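Local coordinates for hypothetical protein (Trypanosoma cruzi, PDB 1YZV) that is of unknown function but belongs to the isochorismatase superfamily, whose alpha/beta fold and cysteine-containing site make a hydrolase activity plausible, at residues C25-E30 against H121-Q126; T54-A59 against D186-T191; V62-E67 against P99-L104; K137-V142 against E174-Q179. All coordinates share one frame; numbering follows the deposited sequence.

Overall arrangement
Contacts 1, 3 and 4 rest on one six-stranded parallel sheet; contact 2 joins two helical regions at its periphery. Contacts 1 and 3 lie about 13 Å apart between centres and touch through neighbouring strands 20-26 and 61-68. Contact 4, about 17 Å from contact 1 between centres, joins strand 137-146 to helix 173-181. Contact 2 meets it where Phe-189 packs on Met-178. Along the chain, contacts 3 and 4 are nested in the loop closed by contact 2, contact 3 also in that of contact 1. Contacts 1 and 3 use one face, contact 4 the other (Ile-140, pointing away from helix 173-181, touches Ile-124), so helices pack on both, as in three-layered alpha/beta proteins.

Contact 1: C25-E30 against H121-Q126; sequences CCDIQE and HVCILQ
With SG turned away from the backbone N (chi1 -156°), Cys-26 reaches from the end of strand 20-26 toward the helix 120-133, where Cys-123 holds its own sulfur anti to the carbonyl carbon (chi1 -64°). The two thiols do not meet head on: Cys-26 SG rests 3.4 Å from Cys-123 CB. One position further along the helix, the Ile-124 CD1 methyl comes 3.5 Å from Cys-26 CB, so that Cys-26 is met by two successive helix residues. Just past the strand, Asp-27 turns its carboxylate to the same region and places OD2 3.4 Å from Cys-123 SG. That carboxylate is positioned from outside the contact: OD1 is hydrogen-bonded to Thr-66, and OD2 forms a salt bridge with Lys-91. Asp-27, Lys-91 and Cys-123 are therefore grouped as in the Asp-Lys-Cys triad of cysteine hydrolases in this superfamily, consistent with an active site at the C-terminal ends of the strands. Strand 20-26 is flanked in the sheet by 61-68 on one side and 110-118 on the other. Helix 120-133 packs through Ile-124 on Leu-115 of strand 110-118 and on Met-160 of helix 150-161.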
loop_
_atom_site.group_PDB
_atom_site.type_symbol
_atom_site.label_atom_id
_atom_site.label_comp_id
_atom_site.label_asym_id
_atom_site.label_seq_id
_atom_site.Cartn_x
_atom_site.Cartn_y
_atom_site.Cartn_z
ATOM N N CYS A 25 -11.743 15.282 -17.443
ATOM C CA CYS A 25 -13.013 15.057 -16.772
ATOM C C CYS A 25 -13.741 13.875 -17.453
ATOM O O CYS A 25 -14.308 13.999 -18.529
ATOM C CB CYS A 25 -13.838 16.332 -16.884
ATOM S SG CYS A 25 -15.467 16.290 -16.117
ATOM N N CYS A 26 -13.627 12.723 -16.838
ATOM C CA CYS A 26 -14.059 11.448 -17.401
ATOM C C CYS A 26 -15.519 11.141 -17.094
ATOM O O CYS A 26 -15.843 10.739 -15.983
ATOM C CB CYS A 26 -13.196 10.335 -16.819
ATOM S SG CYS A 26 -13.067 8.899 -17.767
ATOM N N ASP A 27 -16.391 11.363 -18.070
ATOM C CA ASP A 27 -17.730 10.725 -18.091
ATOM C C ASP A 27 -18.595 10.948 -16.817
ATOM O O ASP A 27 -19.268 10.031 -16.328
ATOM C CB ASP A 27 -17.555 9.211 -18.331
ATOM C CG ASP A 27 -16.852 8.874 -19.646
ATOM O OD1 ASP A 27 -16.458 9.791 -20.429
ATOM O OD2 ASP A 27 -16.483 7.665 -19.782
ATOM N N ILE A 28 -18.643 12.187 -16.329
ATOM C CA ILE A 28 -19.464 12.511 -15.171
ATOM C C ILE A 28 -20.841 12.898 -15.690
ATOM O O ILE A 28 -21.170 14.077 -15.788
ATOM C CB ILE A 28 -18.858 13.627 -14.308
ATOM C CG1 ILE A 28 -17.437 13.195 -13.861
ATOM C CG2 ILE A 28 -19.742 13.901 -13.083
ATOM C CD1 ILE A 28 -16.735 14.168 -12.963
ATOM N N GLN A 29 -21.601 11.872 -16.043
ATOM C CA GLN A 29 -22.842 12.028 -16.798
ATOM C C GLN A 29 -24.086 11.710 -15.974
ATOM O O GLN A 29 -24.022 10.996 -14.963
ATOM C CB GLN A 29 -22.802 11.115 -18.041
ATOM C CG GLN A 29 -21.708 11.490 -19.012
ATOM C CD GLN A 29 -21.355 10.329 -19.944
ATOM O OE1 GLN A 29 -20.249 9.783 -19.877
ATOM N NE2 GLN A 29 -22.286 9.972 -20.839
ATOM N N GLU A 30 -25.229 12.187 -16.477
ATOM C CA GLU A 30 -26.494 12.137 -15.759
ATOM C C GLU A 30 -26.855 10.748 -15.273
ATOM O O GLU A 30 -27.242 10.589 -14.124
ATOM C CB GLU A 30 -27.663 12.764 -16.589
ATOM C CG GLU A 30 -27.565 14.313 -16.820
ATOM C CD GLU A 30 -27.712 15.202 -15.541
ATOM O OE1 GLU A 30 -27.834 14.671 -14.409
ATOM O OE2 GLU A 30 -27.631 16.452 -15.655
ATOM N N HIS A 121 -12.619 2.202 -11.914
ATOM C CA HIS A 121 -12.056 0.932 -12.325
ATOM C C HIS A 121 -12.208 0.646 -13.797
ATOM O O HIS A 121 -11.796 -0.418 -14.285
ATOM C CB HIS A 121 -12.666 -0.210 -11.505
ATOM C CG HIS A 121 -14.134 -0.394 -11.712
ATOM N ND1 HIS A 121 -15.047 0.597 -11.438
ATOM C CD2 HIS A 121 -14.848 -1.447 -12.202
ATOM C CE1 HIS A 121 -16.248 0.193 -11.816
ATOM N NE2 HIS A 121 -16.167 -1.069 -12.205
ATOM N N VAL A 122 -12.842 1.562 -14.516
ATOM C CA VAL A 122 -13.034 1.385 -15.969
ATOM C C VAL A 122 -12.417 2.511 -16.790
ATOM O O VAL A 122 -11.219 2.508 -17.079
ATOM C CB VAL A 122 -14.520 1.131 -16.330
ATOM C CG1 VAL A 122 -14.704 0.870 -17.849
ATOM C CG2 VAL A 122 -15.025 -0.096 -15.556
ATOM N N CYS A 123 -13.164 3.572 -17.010
ATOM C CA CYS A 123 -12.644 4.677 -17.817
ATOM C C CYS A 123 -11.451 5.423 -17.202
ATOM O O CYS A 123 -10.473 5.732 -17.889
ATOM C CB CYS A 123 -13.828 5.594 -18.242
ATOM S SG CYS A 123 -15.078 4.645 -19.385
ATOM N N ILE A 124 -11.464 5.659 -15.890
ATOM C CA ILE A 124 -10.361 6.321 -15.266
ATOM C C ILE A 124 -9.091 5.455 -15.291
ATOM O O ILE A 124 -8.019 5.927 -15.654
ATOM C CB ILE A 124 -10.658 6.686 -13.795
ATOM C CG1 ILE A 124 -11.906 7.537 -13.710
ATOM C CG2 ILE A 124 -9.410 7.286 -13.103
ATOM C CD1 ILE A 124 -11.669 8.886 -13.987
ATOM N N LEU A 125 -9.198 4.239 -14.787
ATOM C CA LEU A 125 -8.115 3.295 -14.827
ATOM C C LEU A 125 -7.478 3.165 -16.216
ATOM O O LEU A 125 -6.245 3.163 -16.334
ATOM C CB LEU A 125 -8.607 1.918 -14.384
ATOM C CG LEU A 125 -7.549 0.813 -14.317
ATOM C CD1 LEU A 125 -6.476 1.167 -13.326
ATOM C CD2 LEU A 125 -8.161 -0.565 -14.004
ATOM N N GLN A 126 -8.296 2.851 -17.218
ATOM C CA GLN A 126 -7.796 2.669 -18.567
ATOM C C GLN A 126 -7.185 3.939 -19.206
ATOM O O GLN A 126 -6.244 3.851 -19.978
ATOM C CB GLN A 126 -8.860 2.033 -19.496
ATOM C CG GLN A 126 -9.318 0.684 -18.951
ATOM C CD GLN A 126 -10.109 -0.139 -19.893
ATOM O OE1 GLN A 126 -9.954 -0.039 -21.127
ATOM N NE2 GLN A 126 -10.974 -0.986 -19.330
#

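Contact 2: T54-A59 against D186-T191; sequences TALGTA and DPVFKT
This is a small apolar contact between helix ends, in which Ala-55 and Leu-56, closing helix 39-56, meet Val-188 and Thr-191 where the chain enters helix 189-197, at the periphery of the fold. No hydrogen bond crosses it. At the outer side the Ala-55 methyl faces the Thr-191 CG2 methyl, with CB and CG2 3.9 Å apart. Val-188 divides its two branches: CG1 lies 4.0 Å from the carbonyl oxygen of Ala-55, while CG2 touches Leu-56 CD2 at 4.1 Å, the two side chains crossing at about a right angle. Beyond Leu-56 the chain leaves the helix at Gly-57, whose positive phi (85°) suits glycine. The backbone N of Val-188 donates a capping bond to Asp-186 OD1 at 3.0 Å, on the anti side of the carboxylate and 24° out of its plane, which helps to set the turn into the helix. The same carboxylate is held by Tyr-16 through OD1 and by His-15 through OD2. Tyr-16 also packs on Leu-56 and Val-188, tying the N-terminal loop to both segments. Leu-181 of helix 173-181 touches Val-188 and Phe-189, and the Phe-189 ring reaches Phe-94 of the third subunit.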
loop_
_atom_site.group_PDB
_atom_site.type_symbol
_atom_site.label_atom_id
_atom_site.label_comp_id
_atom_site.label_asym_id
_atom_site.label_seq_id
_atom_site.Cartn_x
_atom_site.Cartn_y
_atom_site.Cartn_z
ATOM N N THR A 54 -9.675 28.064 -15.421
ATOM C CA THR A 54 -10.018 29.453 -15.836
ATOM C C THR A 54 -9.066 30.497 -15.259
ATOM O O THR A 54 -8.610 31.378 -15.999
ATOM C CB THR A 54 -11.500 29.754 -15.520
ATOM O OG1 THR A 54 -12.284 28.875 -16.337
ATOM C CG2 THR A 54 -11.863 31.213 -15.808
ATOM N N ALA A 55 -8.609 30.280 -14.025
ATOM C CA ALA A 55 -7.588 31.159 -13.414
ATOM C C ALA A 55 -6.202 31.046 -14.075
ATOM O O ALA A 55 -5.465 32.066 -14.211
ATOM C CB ALA A 55 -7.460 30.873 -11.941
ATOM N N LEU A 56 -5.807 29.820 -14.446
ATOM C CA LEU A 56 -4.492 29.614 -15.044
ATOM C C LEU A 56 -4.415 30.164 -16.485
ATOM O O LEU A 56 -3.359 30.618 -16.954
ATOM C CB LEU A 56 -4.097 28.140 -14.975
ATOM C CG LEU A 56 -4.071 27.429 -13.613
ATOM C CD1 LEU A 56 -3.648 25.944 -13.782
ATOM C CD2 LEU A 56 -3.173 28.152 -12.659
ATOM N N GLY A 57 -5.521 30.057 -17.198
ATOM C CA GLY A 57 -5.590 30.512 -18.554
ATOM C C GLY A 57 -5.114 29.520 -19.587
ATOM O O GLY A 57 -4.497 28.510 -19.269
ATOM N N THR A 58 -5.394 29.821 -20.849
ATOM C CA THR A 58 -5.118 28.859 -21.941
ATOM C C THR A 58 -3.667 28.698 -22.218
ATOM O O THR A 58 -3.260 27.700 -22.783
ATOM C CB THR A 58 -5.821 29.246 -23.268
ATOM O OG1 THR A 58 -5.536 30.607 -23.602
ATOM C CG2 THR A 58 -7.318 29.071 -23.106
ATOM N N ALA A 59 -2.852 29.617 -21.728
ATOM C CA ALA A 59 -1.403 29.406 -21.775
ATOM C C ALA A 59 -0.966 28.175 -21.009
ATOM O O ALA A 59 -0.004 27.537 -21.381
ATOM C CB ALA A 59 -0.669 30.635 -21.248
ATOM N N ASP A 186 2.622 33.251 -5.308
ATOM C CA ASP A 186 2.342 33.112 -6.722
ATOM C C ASP A 186 1.217 34.061 -7.177
ATOM O O ASP A 186 0.225 34.245 -6.472
ATOM C CB ASP A 186 1.990 31.673 -7.084
ATOM C CG ASP A 186 1.843 31.484 -8.587
ATOM O OD1 ASP A 186 0.748 31.781 -9.147
ATOM O OD2 ASP A 186 2.792 30.990 -9.205
ATOM N N PRO A 187 1.415 34.742 -8.324
ATOM C CA PRO A 187 0.377 35.699 -8.781
ATOM C C PRO A 187 -1.084 35.170 -8.816
ATOM O O PRO A 187 -1.984 35.984 -8.763
ATOM C CB PRO A 187 0.815 36.051 -10.211
ATOM C CG PRO A 187 2.276 35.761 -10.257
ATOM C CD PRO A 187 2.515 34.625 -9.290
ATOM N N VAL A 188 -1.324 33.881 -9.081
ATOM C CA VAL A 188 -2.709 33.376 -9.124
ATOM C C VAL A 188 -3.236 32.888 -7.780
ATOM O O VAL A 188 -4.411 32.523 -7.691
ATOM C CB VAL A 188 -2.967 32.256 -10.215
ATOM C CG1 VAL A 188 -2.551 32.709 -11.571
ATOM C CG2 VAL A 188 -2.252 30.988 -9.918
ATOM N N PHE A 189 -2.395 32.811 -6.744
ATOM C CA PHE A 189 -2.875 32.275 -5.476
ATOM C C PHE A 189 -4.145 32.958 -4.947
ATOM O O PHE A 189 -5.120 32.290 -4.510
ATOM C CB PHE A 189 -1.795 32.310 -4.397
ATOM C CG PHE A 189 -2.220 31.661 -3.138
ATOM C CD1 PHE A 189 -2.207 30.285 -3.016
ATOM C CD2 PHE A 189 -2.607 32.424 -2.042
ATOM C CE1 PHE A 189 -2.635 29.673 -1.827
ATOM C CE2 PHE A 189 -3.039 31.823 -0.905
ATOM C CZ PHE A 189 -3.013 30.440 -0.785
ATOM N N LYS A 190 -4.122 34.275 -4.923
ATOM C CA LYS A 190 -5.279 35.028 -4.423
ATOM C C LYS A 190 -6.536 34.719 -5.200
ATOM O O LYS A 190 -7.629 34.600 -4.625
ATOM C CB LYS A 190 -4.993 36.532 -4.472
ATOM C CG LYS A 190 -6.118 37.392 -3.956
ATOM C CD LYS A 190 -6.076 37.498 -2.422
ATOM C CE LYS A 190 -7.179 38.427 -1.867
ATOM N NZ LYS A 190 -6.932 38.616 -0.405
ATOM N N THR A 191 -6.381 34.473 -6.495
ATOM C CA THR A 191 -7.522 34.091 -7.306
ATOM C C THR A 191 -8.046 32.676 -7.009
ATOM O O THR A 191 -9.221 32.445 -7.086
ATOM C CB THR A 191 -7.187 34.205 -8.811
ATOM O OG1 THR A 191 -6.749 35.539 -9.101
ATOM C CG2 THR A 191 -8.392 33.911 -9.636
#

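Contact 3: V62-E67 against P99-L104; sequences VYIVTE and PQVMPL
Ile-64 and Leu-104 form the close part of this contact. The Ile-64 CD1 methyl presses into the base of Leu-104, 3.6 Å from its CB and 3.8 Å from its CD2, the two side chains meeting at a slant. Both side-chain torsions of Leu-104 (chi1 -94°, chi2 22°) lie away from the usual staggered values. The packing is slacker at the flanks. The other branch of Ile-64, CG2, meets Val-101 CG2 only at 4.2 Å, and Val-62 CG2 stands 4.4 Å from Leu-104 CG. Ile-64 therefore spreads its two arms over two residues one turn apart, and the Leu-104 N-H bonded to the Val-101 carbonyl keeps these neighbours together. The inner side is buried against the sheet, where Phe-24 of strand 20-26 backs both Ile-64 and Val-101, and Phe-89 of strand 87-91 also touches Val-101. On the outer side Gln-100 and Pro-103 face solvent, and Leu-104 is itself partly exposed. The arrangement belongs to the crossover that leads from edge strand 87-91 through the short helix 102-105 to strand 110-118, passing over the intervening strands 61-68 and 20-26, as beta-alpha-beta connections do in parallel alpha/beta sheets.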
loop_
_atom_site.group_PDB
_atom_site.type_symbol
_atom_site.label_atom_id
_atom_site.label_comp_id
_atom_site.label_asym_id
_atom_site.label_seq_id
_atom_site.Cartn_x
_atom_site.Cartn_y
_atom_site.Cartn_z
ATOM N N VAL A 62 -5.668 23.159 -20.309
ATOM C CA VAL A 62 -6.692 22.711 -21.229
ATOM C C VAL A 62 -7.651 21.790 -20.477
ATOM O O VAL A 62 -7.241 21.066 -19.577
ATOM C CB VAL A 62 -6.089 22.029 -22.493
ATOM C CG1 VAL A 62 -5.279 20.831 -22.140
ATOM C CG2 VAL A 62 -7.188 21.687 -23.528
ATOM N N TYR A 63 -8.949 21.958 -20.730
ATOM C CA TYR A 63 -10.004 21.211 -20.016
ATOM C C TYR A 63 -10.747 20.342 -21.034
ATOM O O TYR A 63 -11.470 20.864 -21.908
ATOM C CB TYR A 63 -10.957 22.216 -19.333
ATOM C CG TYR A 63 -11.796 21.686 -18.197
ATOM C CD1 TYR A 63 -12.953 20.925 -18.444
ATOM C CD2 TYR A 63 -11.439 21.915 -16.874
ATOM C CE1 TYR A 63 -13.705 20.400 -17.416
ATOM C CE2 TYR A 63 -12.226 21.406 -15.826
ATOM C CZ TYR A 63 -13.378 20.677 -16.120
ATOM O OH TYR A 63 -14.155 20.178 -15.098
ATOM N N ILE A 64 -10.596 19.029 -20.862
ATOM C CA ILE A 64 -11.099 18.004 -21.746
ATOM C C ILE A 64 -12.136 17.137 -21.056
ATOM O O ILE A 64 -11.905 16.609 -19.957
ATOM C CB ILE A 64 -9.911 17.112 -22.258
ATOM C CG1 ILE A 64 -8.875 18.050 -22.862
ATOM C CG2 ILE A 64 -10.425 15.997 -23.178
ATOM C CD1 ILE A 64 -7.843 17.431 -23.630
ATOM N N VAL A 65 -13.319 17.084 -21.665
ATOM C CA VAL A 65 -14.454 16.315 -21.161
ATOM C C VAL A 65 -14.804 15.220 -22.171
ATOM O O VAL A 65 -14.891 15.467 -23.396
ATOM C CB VAL A 65 -15.686 17.212 -20.964
ATOM C CG1 VAL A 65 -16.801 16.446 -20.297
ATOM C CG2 VAL A 65 -15.309 18.481 -20.159
ATOM N N THR A 66 -14.994 14.005 -21.670
ATOM C CA THR A 66 -15.578 12.955 -22.495
ATOM C C THR A 66 -16.932 12.529 -21.939
ATOM O O THR A 66 -17.253 12.745 -20.769
ATOM C CB THR A 66 -14.670 11.728 -22.607
ATOM O OG1 THR A 66 -14.356 11.230 -21.287
ATOM C CG2 THR A 66 -13.419 12.094 -23.374
ATOM N N GLU A 67 -17.764 12.031 -22.839
ATOM C CA GLU A 67 -19.036 11.449 -22.487
ATOM C C GLU A 67 -19.105 10.110 -23.150
ATOM O O GLU A 67 -18.941 10.000 -24.382
ATOM C CB GLU A 67 -20.150 12.367 -22.950
ATOM C CG GLU A 67 -20.087 13.762 -22.306
ATOM C CD GLU A 67 -21.144 14.755 -22.793
ATOM O OE1 GLU A 67 -21.651 14.580 -23.909
ATOM O OE2 GLU A 67 -21.374 15.794 -22.091
ATOM N N PRO A 99 -9.113 9.494 -30.931
ATOM C CA PRO A 99 -8.445 10.342 -31.949
ATOM C C PRO A 99 -8.726 11.855 -31.877
ATOM O O PRO A 99 -7.831 12.629 -32.111
ATOM C CB PRO A 99 -8.928 9.750 -33.276
ATOM C CG PRO A 99 -9.275 8.307 -32.967
ATOM C CD PRO A 99 -9.734 8.279 -31.522
ATOM N N GLN A 100 -9.908 12.276 -31.470
ATOM C CA GLN A 100 -10.184 13.709 -31.310
ATOM C C GLN A 100 -9.486 14.386 -30.110
ATOM O O GLN A 100 -9.394 15.633 -30.031
ATOM C CB GLN A 100 -11.684 13.925 -31.167
ATOM C CG GLN A 100 -12.446 13.949 -32.499
ATOM C CD GLN A 100 -13.898 14.382 -32.315
ATOM O OE1 GLN A 100 -14.708 13.658 -31.704
ATOM N NE2 GLN A 100 -14.217 15.603 -32.767
ATOM N N VAL A 101 -9.177 13.579 -29.102
ATOM C CA VAL A 101 -8.468 14.057 -27.911
ATOM C C VAL A 101 -6.953 14.155 -28.097
ATOM O O VAL A 101 -6.317 15.082 -27.597
ATOM C CB VAL A 101 -8.799 13.135 -26.710
ATOM C CG1 VAL A 101 -7.888 13.415 -25.494
ATOM C CG2 VAL A 101 -10.265 13.299 -26.366
ATOM N N MET A 102 -6.405 13.292 -28.949
ATOM C CA MET A 102 -4.968 13.183 -29.122
ATOM C C MET A 102 -4.251 14.473 -29.538
ATOM O O MET A 102 -3.202 14.760 -28.980
ATOM C CB MET A 102 -4.640 12.021 -30.084
ATOM C CG MET A 102 -4.898 10.664 -29.475
ATOM S SD MET A 102 -3.679 10.219 -28.209
ATOM C CE MET A 102 -2.255 9.708 -29.176
ATOM N N PRO A 103 -4.817 15.278 -30.466
ATOM C CA PRO A 103 -4.181 16.562 -30.816
ATOM C C PRO A 103 -4.171 17.618 -29.686
ATOM O O PRO A 103 -3.591 18.718 -29.842
ATOM C CB PRO A 103 -5.032 17.082 -31.980
ATOM C CG PRO A 103 -5.947 15.940 -32.381
ATOM C CD PRO A 103 -6.084 15.070 -31.187
ATOM N N LEU A 104 -4.868 17.325 -28.594
ATOM C CA LEU A 104 -4.909 18.218 -27.434
ATOM C C LEU A 104 -3.868 17.885 -26.384
ATOM O O LEU A 104 -3.480 18.763 -25.618
ATOM C CB LEU A 104 -6.300 18.188 -26.793
ATOM C CG LEU A 104 -7.350 19.236 -27.188
ATOM C CD1 LEU A 104 -7.126 19.857 -28.483
ATOM C CD2 LEU A 104 -8.754 18.642 -27.109
#

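Contact 4: K137-V142 against E174-Q179; sequences KVVIAV and ESILMQ
Ile-176, Val-139 and Ala-141 account for nearly all of this contact, with Ile-176 giving up the largest area. From helix 173-181 the Ile-176 chain extends to the sheet, CG1 turned anti to the carbonyl carbon (chi1 -72°) and CD1 carried onward in an extended arm (chi2 160°). Its tip meets two residues of strand 137-146 that lie on the same face. Val-139 reaches toward it tip to tip, with CG1 at 3.9 Å from Ile-176 CD1, while the Ala-141 methyl closes in at 3.7 Å between its CB and the same CD1. Phe-49 of helix 39-56 packs against both Ile-176 and Ala-141. Beside the apolar patch, Gln-179 turns its amide back along the helix: NE2 donates to Ser-175 OG at 3.0 Å, with the acceptor in the amide plane, and OE1 is taken up by Tyr-169. Further round the helix, Glu-174 and Ser-175 bond to His-121 of the third subunit. The axes of 137-141 and 174-179 approach to 9.5 Å, their N-to-C directions 140° apart. The helix thus runs broadly against the strand direction but well inclined to it, packed on a face of the parallel sheet of an alpha/beta fold.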
loop_
_atom_site.group_PDB
_atom_site.type_symbol
_atom_site.label_atom_id
_atom_site.label_comp_id
_atom_site.label_asym_id
_atom_site.label_seq_id
_atom_site.Cartn_x
_atom_site.Cartn_y
_atom_site.Cartn_z
ATOM N N LYS A 137 2.850 12.271 -17.277
ATOM C CA LYS A 137 2.588 12.221 -15.838
ATOM C C LYS A 137 1.095 12.301 -15.679
ATOM O O LYS A 137 0.419 13.034 -16.412
ATOM C CB LYS A 137 3.258 13.421 -15.123
ATOM C CG LYS A 137 2.986 13.463 -13.565
ATOM C CD LYS A 137 3.699 14.655 -12.900
ATOM C CE LYS A 137 5.212 14.399 -12.665
ATOM N NZ LYS A 137 6.015 15.682 -12.739
ATOM N N VAL A 138 0.544 11.454 -14.834
ATOM C CA VAL A 138 -0.903 11.473 -14.599
ATOM C C VAL A 138 -1.213 11.386 -13.098
ATOM O O VAL A 138 -0.615 10.590 -12.364
ATOM C CB VAL A 138 -1.672 10.417 -15.486
ATOM C CG1 VAL A 138 -1.077 9.082 -15.432
ATOM C CG2 VAL A 138 -3.163 10.353 -15.135
ATOM N N VAL A 139 -2.033 12.320 -12.617
ATOM C CA VAL A 139 -2.371 12.404 -11.205
ATOM C C VAL A 139 -3.854 12.234 -11.073
ATOM O O VAL A 139 -4.625 12.934 -11.773
ATOM C CB VAL A 139 -1.919 13.756 -10.617
ATOM C CG1 VAL A 139 -2.119 13.781 -9.076
ATOM C CG2 VAL A 139 -0.489 13.943 -10.959
ATOM N N ILE A 140 -4.242 11.202 -10.341
ATOM C CA ILE A 140 -5.636 10.906 -10.121
ATOM C C ILE A 140 -6.106 11.808 -8.941
ATOM O O ILE A 140 -5.522 11.769 -7.870
ATOM C CB ILE A 140 -5.859 9.406 -9.793
ATOM C CG1 ILE A 140 -5.159 8.486 -10.791
ATOM C CG2 ILE A 140 -7.329 9.073 -9.664
ATOM C CD1 ILE A 140 -5.605 8.656 -12.177
ATOM N N ALA A 141 -7.233 12.504 -9.105
ATOM C CA ALA A 141 -7.856 13.206 -7.970
ATOM C C ALA A 141 -8.879 12.279 -7.366
ATOM O O ALA A 141 -10.029 12.243 -7.813
ATOM C CB ALA A 141 -8.519 14.509 -8.419
ATOM N N VAL A 142 -8.467 11.501 -6.380
ATOM C CA VAL A 142 -9.336 10.446 -5.853
ATOM C C VAL A 142 -10.688 10.929 -5.333
ATOM O O VAL A 142 -11.706 10.198 -5.410
ATOM C CB VAL A 142 -8.578 9.561 -4.776
ATOM C CG1 VAL A 142 -8.200 10.321 -3.523
ATOM C CG2 VAL A 142 -9.397 8.289 -4.393
ATOM N N GLU A 174 -7.336 19.272 -3.508
ATOM C CA GLU A 174 -6.717 20.381 -2.791
ATOM C C GLU A 174 -5.174 20.307 -2.871
ATOM O O GLU A 174 -4.511 21.320 -3.117
ATOM C CB GLU A 174 -7.187 20.421 -1.329
ATOM C CG GLU A 174 -6.670 21.645 -0.631
ATOM C CD GLU A 174 -7.292 21.846 0.723
ATOM O OE1 GLU A 174 -8.455 22.316 0.779
ATOM O OE2 GLU A 174 -6.580 21.563 1.696
ATOM N N SER A 175 -4.645 19.090 -2.781
ATOM C CA SER A 175 -3.240 18.838 -2.889
ATOM C C SER A 175 -2.752 19.176 -4.280
ATOM O O SER A 175 -1.764 19.897 -4.411
ATOM C CB SER A 175 -2.925 17.402 -2.564
ATOM O OG SER A 175 -1.544 17.215 -2.393
ATOM N N ILE A 176 -3.586 18.846 -5.264
ATOM C CA ILE A 176 -3.285 19.100 -6.676
ATOM C C ILE A 176 -3.217 20.622 -6.957
ATOM O O ILE A 176 -2.210 21.117 -7.506
ATOM C CB ILE A 176 -4.276 18.369 -7.566
ATOM C CG1 ILE A 176 -3.991 16.865 -7.520
ATOM C CG2 ILE A 176 -4.313 18.912 -9.001
ATOM C CD1 ILE A 176 -5.153 15.997 -7.948
ATOM N N LEU A 177 -4.204 21.369 -6.458
ATOM C CA LEU A 177 -4.178 22.813 -6.604
ATOM C C LEU A 177 -2.856 23.408 -6.100
ATOM O O LEU A 177 -2.223 24.247 -6.782
ATOM C CB LEU A 177 -5.378 23.444 -5.877
ATOM C CG LEU A 177 -6.553 23.830 -6.728
ATOM C CD1 LEU A 177 -7.103 22.623 -7.477
ATOM C CD2 LEU A 177 -7.626 24.519 -5.888
ATOM N N MET A 178 -2.458 23.008 -4.894
ATOM C CA MET A 178 -1.298 23.593 -4.212
ATOM C C MET A 178 0.030 23.068 -4.784
ATOM O O MET A 178 1.020 23.800 -4.799
ATOM C CB MET A 178 -1.411 23.345 -2.699
ATOM C CG MET A 178 -2.655 23.990 -2.084
ATOM S SD MET A 178 -2.583 25.770 -2.207
ATOM C CE MET A 178 -3.443 26.156 -3.738
ATOM N N GLN A 179 0.001 21.869 -5.383
ATOM C CA GLN A 179 1.128 21.363 -6.205
ATOM C C GLN A 179 1.425 22.209 -7.444
ATOM O O GLN A 179 2.595 22.444 -7.792
ATOM C CB GLN A 179 0.916 19.906 -6.655
ATOM C CG GLN A 179 1.089 18.887 -5.546
ATOM C CD GLN A 179 0.549 17.501 -5.960
ATOM O OE1 GLN A 179 0.837 17.042 -7.041
ATOM N NE2 GLN A 179 -0.255 16.887 -5.111
#